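Local coordinates for protein demethyldecarbamoylnovobiocin O-methyltransferase (Streptomyces caeruleus, PDB 2WK1) that transfers a methyl group from S-adenosyl-L-methionine to the 4-hydroxyl of the noviose sugar, the penultimate step in making the antibiotic novobiocin, at residues V138-V150 with L163-V177. Residues are numbered along the deposited sequence; the frame is centred on the assembly and turned at random.
With SAH (S-adenosyl-L-homocysteine), chain B; SO4 (sulfate ion), chain C.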
loop_
_atom_site.group_PDB
_atom_site.type_symbol
_atom_site.label_atom_id
_atom_site.label_comp_id
_atom_site.label_asym_id
_atom_site.label_seq_id
_atom_site.Cartn_x
_atom_site.Cartn_y
_atom_site.Cartn_z
ATOM N N VAL A 138 -17.203 -6.815 10.663
ATOM C CA VAL A 138 -16.877 -7.497 9.419
ATOM C C VAL A 138 -16.678 -8.989 9.702
ATOM O O VAL A 138 -15.797 -9.346 10.493
ATOM C CB VAL A 138 -15.601 -6.924 8.774
ATOM C CG1 VAL A 138 -15.288 -7.654 7.463
ATOM C CG2 VAL A 138 -15.751 -5.421 8.541
ATOM N N TRP A 139 -17.502 -9.826 9.075
ATOM C CA TRP A 139 -17.452 -11.268 9.174
ATOM C C TRP A 139 -16.718 -11.863 7.987
ATOM O O TRP A 139 -17.017 -11.570 6.829
ATOM C CB TRP A 139 -18.847 -11.850 9.265
ATOM C CG TRP A 139 -19.628 -11.418 10.472
ATOM C CD1 TRP A 139 -20.395 -10.307 10.587
ATOM C CD2 TRP A 139 -19.689 -12.083 11.742
ATOM N NE1 TRP A 139 -20.952 -10.236 11.835
ATOM C CE2 TRP A 139 -20.538 -11.312 12.566
ATOM C CE3 TRP A 139 -19.143 -13.255 12.247
ATOM C CZ2 TRP A 139 -20.839 -11.675 13.872
ATOM C CZ3 TRP A 139 -19.442 -13.610 13.569
ATOM C CH2 TRP A 139 -20.275 -12.829 14.344
ATOM N N VAL A 140 -15.720 -12.676 8.303
ATOM C CA VAL A 140 -14.782 -13.250 7.352
ATOM C C VAL A 140 -15.045 -14.743 7.282
ATOM O O VAL A 140 -14.622 -15.497 8.166
ATOM C CB VAL A 140 -13.320 -12.951 7.773
ATOM C CG1 VAL A 140 -12.328 -13.483 6.762
ATOM C CG2 VAL A 140 -13.099 -11.460 8.026
ATOM N N ALA A 141 -15.823 -15.180 6.289
ATOM C CA ALA A 141 -16.306 -16.558 6.193
ATOM C C ALA A 141 -15.586 -17.329 5.100
ATOM O O ALA A 141 -15.630 -16.941 3.922
ATOM C CB ALA A 141 -17.807 -16.594 5.974
ATOM N N ASP A 142 -14.906 -18.415 5.464
ATOM C CA ASP A 142 -14.161 -19.213 4.519
ATOM C C ASP A 142 -13.855 -20.555 5.140
ATOM O O ASP A 142 -13.778 -20.691 6.358
ATOM C CB ASP A 142 -12.829 -18.533 4.158
ATOM C CG ASP A 142 -12.296 -18.959 2.820
ATOM O OD1 ASP A 142 -11.719 -20.058 2.692
ATOM O OD2 ASP A 142 -12.511 -18.189 1.849
ATOM N N SER A 143 -13.619 -21.548 4.293
ATOM C CA SER A 143 -13.056 -22.802 4.777
ATOM C C SER A 143 -11.632 -22.659 5.305
ATOM O O SER A 143 -11.205 -23.444 6.143
ATOM C CB SER A 143 -13.043 -23.840 3.671
ATOM O OG SER A 143 -12.101 -23.448 2.690
ATOM N N PHE A 144 -10.902 -21.673 4.790
ATOM C CA PHE A 144 -9.476 -21.501 4.985
ATOM C C PHE A 144 -8.719 -22.729 4.515
ATOM O O PHE A 144 -7.596 -22.948 4.917
ATOM C CB PHE A 144 -9.172 -21.064 6.425
ATOM C CG PHE A 144 -9.860 -19.773 6.796
ATOM C CD1 PHE A 144 -9.376 -18.563 6.313
ATOM C CD2 PHE A 144 -10.993 -19.761 7.594
ATOM C CE1 PHE A 144 -10.006 -17.380 6.602
ATOM C CE2 PHE A 144 -11.612 -18.567 7.920
ATOM C CZ PHE A 144 -11.128 -17.379 7.408
ATOM N N GLN A 145 -9.352 -23.480 3.602
ATOM C CA GLN A 145 -8.821 -24.722 3.032
ATOM C C GLN A 145 -9.117 -24.800 1.534
ATOM O O GLN A 145 -8.966 -25.863 0.915
ATOM C CB GLN A 145 -9.480 -25.967 3.718
ATOM C CG GLN A 145 -9.272 -26.045 5.221
ATOM C CD GLN A 145 -9.712 -27.372 5.878
ATOM O OE1 GLN A 145 -9.363 -27.632 7.030
ATOM N NE2 GLN A 145 -10.450 -28.187 5.162
ATOM N N GLY A 146 -9.536 -23.692 0.927
ATOM C CA GLY A 146 -9.901 -23.690 -0.470
ATOM C C GLY A 146 -11.313 -24.196 -0.758
ATOM O O GLY A 146 -12.157 -24.380 0.107
ATOM N N ILE A 147 -11.572 -24.378 -2.040
ATOM C CA ILE A 147 -12.870 -24.800 -2.529
ATOM C C ILE A 147 -13.112 -26.287 -2.179
ATOM O O ILE A 147 -12.196 -27.086 -2.281
ATOM C CB ILE A 147 -12.903 -24.566 -4.056
ATOM C CG1 ILE A 147 -12.833 -23.049 -4.365
ATOM C CG2 ILE A 147 -14.134 -25.204 -4.701
ATOM C CD1 ILE A 147 -12.784 -22.725 -5.871
ATOM N N PRO A 148 -14.331 -26.647 -1.751
ATOM C CA PRO A 148 -14.587 -28.061 -1.431
ATOM C C PRO A 148 -14.575 -28.916 -2.676
ATOM O O PRO A 148 -14.898 -28.428 -3.759
ATOM C CB PRO A 148 -15.999 -28.042 -0.827
ATOM C CG PRO A 148 -16.655 -26.802 -1.443
ATOM C CD PRO A 148 -15.529 -25.801 -1.519
ATOM N N ASP A 149 -14.171 -30.168 -2.510
ATOM C CA ASP A 149 -14.326 -31.165 -3.543
ATOM C C ASP A 149 -15.760 -31.679 -3.466
ATOM O O ASP A 149 -16.103 -32.392 -2.525
ATOM C CB ASP A 149 -13.327 -32.297 -3.298
ATOM C CG ASP A 149 -13.396 -33.396 -4.341
ATOM O OD1 ASP A 149 -14.338 -33.420 -5.147
ATOM O OD2 ASP A 149 -12.478 -34.241 -4.339
ATOM N N VAL A 150 -16.600 -31.277 -4.421
ATOM C CA VAL A 150 -18.039 -31.532 -4.326
ATOM C C VAL A 150 -18.409 -33.003 -4.506
ATOM O O VAL A 150 -19.501 -33.405 -4.102
ATOM C CB VAL A 150 -18.876 -30.629 -5.290
ATOM C CG1 VAL A 150 -18.645 -29.155 -4.971
ATOM C CG2 VAL A 150 -18.600 -30.915 -6.750
ATOM N N LEU A 163 -13.111 -27.267 -9.376
ATOM C CA LEU A 163 -12.364 -26.085 -8.943
ATOM C C LEU A 163 -11.497 -26.360 -7.727
ATOM O O LEU A 163 -10.577 -25.580 -7.452
ATOM C CB LEU A 163 -13.294 -24.881 -8.668
ATOM C CG LEU A 163 -14.009 -24.271 -9.880
ATOM C CD1 LEU A 163 -14.731 -22.995 -9.478
ATOM C CD2 LEU A 163 -13.060 -23.983 -11.078
ATOM N N HIS A 164 -11.779 -27.422 -6.972
ATOM C CA HIS A 164 -10.895 -27.814 -5.877
ATOM C C HIS A 164 -9.480 -28.099 -6.364
ATOM O O HIS A 164 -8.540 -28.048 -5.585
ATOM C CB HIS A 164 -11.458 -29.034 -5.152
ATOM C CG HIS A 164 -11.637 -30.206 -6.052
ATOM N ND1 HIS A 164 -12.723 -30.329 -6.897
ATOM C CD2 HIS A 164 -10.823 -31.258 -6.312
ATOM C CE1 HIS A 164 -12.585 -31.439 -7.607
ATOM N NE2 HIS A 164 -11.432 -31.999 -7.290
ATOM N N ARG A 165 -9.323 -28.417 -7.647
ATOM C CA ARG A 165 -7.973 -28.627 -8.176
ATOM C C ARG A 165 -7.142 -27.356 -8.137
ATOM O O ARG A 165 -5.910 -27.431 -8.158
ATOM C CB ARG A 165 -8.011 -29.193 -9.612
ATOM C CG ARG A 165 -8.522 -30.619 -9.646
ATOM C CD ARG A 165 -8.558 -31.131 -11.042
ATOM N NE ARG A 165 -8.965 -32.526 -11.110
ATOM C CZ ARG A 165 -8.835 -33.260 -12.209
ATOM N NH1 ARG A 165 -8.369 -32.711 -13.318
ATOM N NH2 ARG A 165 -9.174 -34.529 -12.203
ATOM N N ARG A 166 -7.775 -26.191 -8.002
ATOM C CA ARG A 166 -7.078 -24.889 -7.934
ATOM C C ARG A 166 -6.663 -24.530 -6.494
ATOM O O ARG A 166 -6.148 -23.440 -6.234
ATOM C CB ARG A 166 -7.998 -23.795 -8.467
ATOM C CG ARG A 166 -8.316 -23.973 -9.946
ATOM C CD ARG A 166 -9.183 -22.865 -10.475
ATOM N NE ARG A 166 -9.487 -23.013 -11.900
ATOM C CZ ARG A 166 -9.999 -22.056 -12.668
ATOM N NH1 ARG A 166 -10.294 -20.866 -12.158
ATOM N NH2 ARG A 166 -10.248 -22.305 -13.952
ATOM N N ASN A 167 -6.854 -25.439 -5.552
ATOM C CA ASN A 167 -6.545 -25.127 -4.151
ATOM C C ASN A 167 -5.090 -24.831 -3.822
ATOM O O ASN A 167 -4.807 -24.198 -2.809
ATOM C CB ASN A 167 -7.145 -26.182 -3.234
ATOM C CG ASN A 167 -8.674 -26.038 -3.118
ATOM O OD1 ASN A 167 -9.256 -25.059 -3.577
ATOM N ND2 ASN A 167 -9.310 -27.037 -2.522
ATOM N N SER A 168 -4.153 -25.236 -4.687
ATOM C CA SER A 168 -2.762 -24.838 -4.459
ATOM C C SER A 168 -2.634 -23.319 -4.347
ATOM O O SER A 168 -1.816 -22.809 -3.574
ATOM C CB SER A 168 -1.847 -25.363 -5.569
ATOM O OG SER A 168 -2.290 -24.967 -6.851
ATOM N N VAL A 169 -3.466 -22.610 -5.105
ATOM C CA VAL A 169 -3.538 -21.149 -5.009
ATOM C C VAL A 169 -4.661 -20.683 -4.074
ATOM O O VAL A 169 -4.467 -19.738 -3.300
ATOM C CB VAL A 169 -3.760 -20.477 -6.375
ATOM C CG1 VAL A 169 -3.944 -18.953 -6.203
ATOM C CG2 VAL A 169 -2.591 -20.752 -7.347
ATOM N N LEU A 170 -5.813 -21.339 -4.144
ATOM C CA LEU A 170 -7.016 -20.840 -3.471
ATOM C C LEU A 170 -7.122 -21.133 -1.988
ATOM O O LEU A 170 -7.889 -20.437 -1.305
ATOM C CB LEU A 170 -8.282 -21.307 -4.153
ATOM C CG LEU A 170 -8.482 -20.863 -5.596
ATOM C CD1 LEU A 170 -9.745 -21.470 -6.153
ATOM C CD2 LEU A 170 -8.454 -19.352 -5.781
ATOM N N ALA A 171 -6.399 -22.128 -1.482
ATOM C CA ALA A 171 -6.372 -22.415 -0.047
ATOM C C ALA A 171 -5.436 -21.469 0.672
ATOM O O ALA A 171 -4.225 -21.477 0.433
ATOM C CB ALA A 171 -5.969 -23.872 0.198
ATOM N N VAL A 172 -5.988 -20.669 1.574
ATOM C CA VAL A 172 -5.205 -19.737 2.377
ATOM C C VAL A 172 -5.647 -19.901 3.817
ATOM O O VAL A 172 -6.840 -19.776 4.130
ATOM C CB VAL A 172 -5.393 -18.271 1.930
ATOM C CG1 VAL A 172 -4.566 -17.354 2.801
ATOM C CG2 VAL A 172 -5.043 -18.101 0.435
ATOM N N SER A 173 -4.692 -20.141 4.705
ATOM C CA SER A 173 -5.006 -20.419 6.096
ATOM C C SER A 173 -5.539 -19.197 6.837
ATOM O O SER A 173 -5.288 -18.043 6.465
ATOM C CB SER A 173 -3.755 -20.914 6.826
ATOM O OG SER A 173 -2.849 -19.856 7.041
ATOM N N GLU A 174 -6.264 -19.453 7.913
ATOM C CA GLU A 174 -6.744 -18.374 8.747
ATOM C C GLU A 174 -5.586 -17.593 9.362
ATOM O O GLU A 174 -5.672 -16.384 9.532
ATOM C CB GLU A 174 -7.698 -18.899 9.817
ATOM C CG GLU A 174 -8.415 -17.800 10.530
ATOM C CD GLU A 174 -9.403 -18.287 11.573
ATOM O OE1 GLU A 174 -9.828 -19.462 11.537
ATOM O OE2 GLU A 174 -9.729 -17.470 12.437
ATOM N N GLU A 175 -4.485 -18.275 9.692
ATOM C CA GLU A 175 -3.345 -17.570 10.235
ATOM C C GLU A 175 -2.807 -16.531 9.237
ATOM O O GLU A 175 -2.450 -15.406 9.623
ATOM C CB GLU A 175 -2.272 -18.578 10.652
ATOM C CG GLU A 175 -1.516 -18.084 11.805
ATOM C CD GLU A 175 -0.381 -17.399 11.314
ATOM O OE1 GLU A 175 0.159 -17.901 10.315
ATOM O OE2 GLU A 175 -0.052 -16.332 11.853
ATOM N N GLU A 176 -2.728 -16.909 7.968
ATOM C CA GLU A 176 -2.283 -15.993 6.932
ATOM C C GLU A 176 -3.236 -14.810 6.759
ATOM O O GLU A 176 -2.794 -13.665 6.677
ATOM C CB GLU A 176 -2.082 -16.746 5.618
ATOM C CG GLU A 176 -1.552 -15.836 4.486
ATOM C CD GLU A 176 -1.067 -16.585 3.263
ATOM O OE1 GLU A 176 -0.715 -17.772 3.352
ATOM O OE2 GLU A 176 -1.065 -15.970 2.180
ATOM N N VAL A 177 -4.537 -15.079 6.767
ATOM C CA VAL A 177 -5.518 -13.993 6.664
ATOM C C VAL A 177 -5.428 -13.046 7.858
ATOM O O VAL A 177 -5.445 -11.832 7.704
ATOM C CB VAL A 177 -6.930 -14.536 6.431
ATOM C CG1 VAL A 177 -7.964 -13.400 6.462
ATOM C CG2 VAL A 177 -7.008 -15.341 5.121
HETATM N N SAH B . -13.021 -12.641 -2.287
HETATM C CA SAH B . -11.612 -13.122 -2.494
HETATM C CB SAH B . -11.595 -14.279 -3.495
HETATM C CG SAH B . -12.319 -15.525 -3.006
HETATM S SD SAH B . -11.655 -17.014 -3.764
HETATM C C SAH B . -10.707 -11.974 -2.844
HETATM O O SAH B . -9.641 -12.183 -3.436
HETATM O OXT SAH B . -10.993 -10.851 -2.451
HETATM C "C5'" SAH B . -12.896 -18.234 -3.293
HETATM C "C4'" SAH B . -12.883 -18.534 -1.778
HETATM O "O4'" SAH B . -14.105 -19.240 -1.448
HETATM C "C3'" SAH B . -11.708 -19.384 -1.296
HETATM O "O3'" SAH B . -10.980 -18.744 -0.233
HETATM C "C2'" SAH B . -12.394 -20.689 -0.835
HETATM O "O2'" SAH B . -11.762 -21.350 0.263
HETATM C "C1'" SAH B . -13.804 -20.225 -0.454
HETATM N N9 SAH B . -14.886 -21.208 -0.557
HETATM C C8 SAH B . -15.525 -21.549 -1.706
HETATM N N7 SAH B . -16.563 -22.380 -1.446
HETATM C C5 SAH B . -16.596 -22.547 -0.100
HETATM C C6 SAH B . -17.457 -23.240 0.825
HETATM N N6 SAH B . -18.474 -23.956 0.377
HETATM N N1 SAH B . -17.192 -23.137 2.132
HETATM C C2 SAH B . -16.186 -22.377 2.600
HETATM N N3 SAH B . -15.335 -21.701 1.819
HETATM C C4 SAH B . -15.534 -21.749 0.486
HETATM S S SO4 C . -10.381 -35.258 -8.752
HETATM O O1 SO4 C . -9.819 -35.994 -9.900
HETATM O O2 SO4 C . -11.842 -35.284 -8.847
HETATM O O3 SO4 C . -9.868 -33.889 -8.837
HETATM O O4 SO4 C . -9.932 -35.889 -7.498
HETATM O O HOH W 1 -8.928 -20.655 1.425
HETATM O O HOH W 2 -15.276 -29.232 -6.387
#
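The carboxamide of N167 reads the backbone of I147 at both polar ends. Its ND2 donates to I147 O at 2.9 Å, almost straight and lying in both the carbonyl and amide planes, while OD1 takes I147 N, also at 2.9 Å, from a donor tilted 29° out of the carbonyl plane. Paired bonds of this kind fix the amide's rotation and tie the loop after strand 138-142 to the start of helix 167-170. Beyond N167, I147 CD1 rests against both L163 CB and L170 CD1, the latter a tight 3.3 Å away. The D149 carboxylate stacks over one face of the H164 ring, planes 6° apart; H164 NE2 and R165 NE share O3 of a sulfate ion, probably from the crystallisation liquor. At the other end D142 CB covers one face of the F144 ring and E174 CB the other, E174 CG being anti to its own N (chi1 -169°) and the chain extended along the ring. D142, ending the second strand as in Rossmann-like methyltransferases, binds both ribose hydroxyls of S-adenosylhomocysteine. A water joins D142, G146, L170 and V172 beside that ribose. The loop thus packs against helices 167-170 and 174-183, with E174 and F144 reaching strand 191-195 and V140 touching helix 119-130.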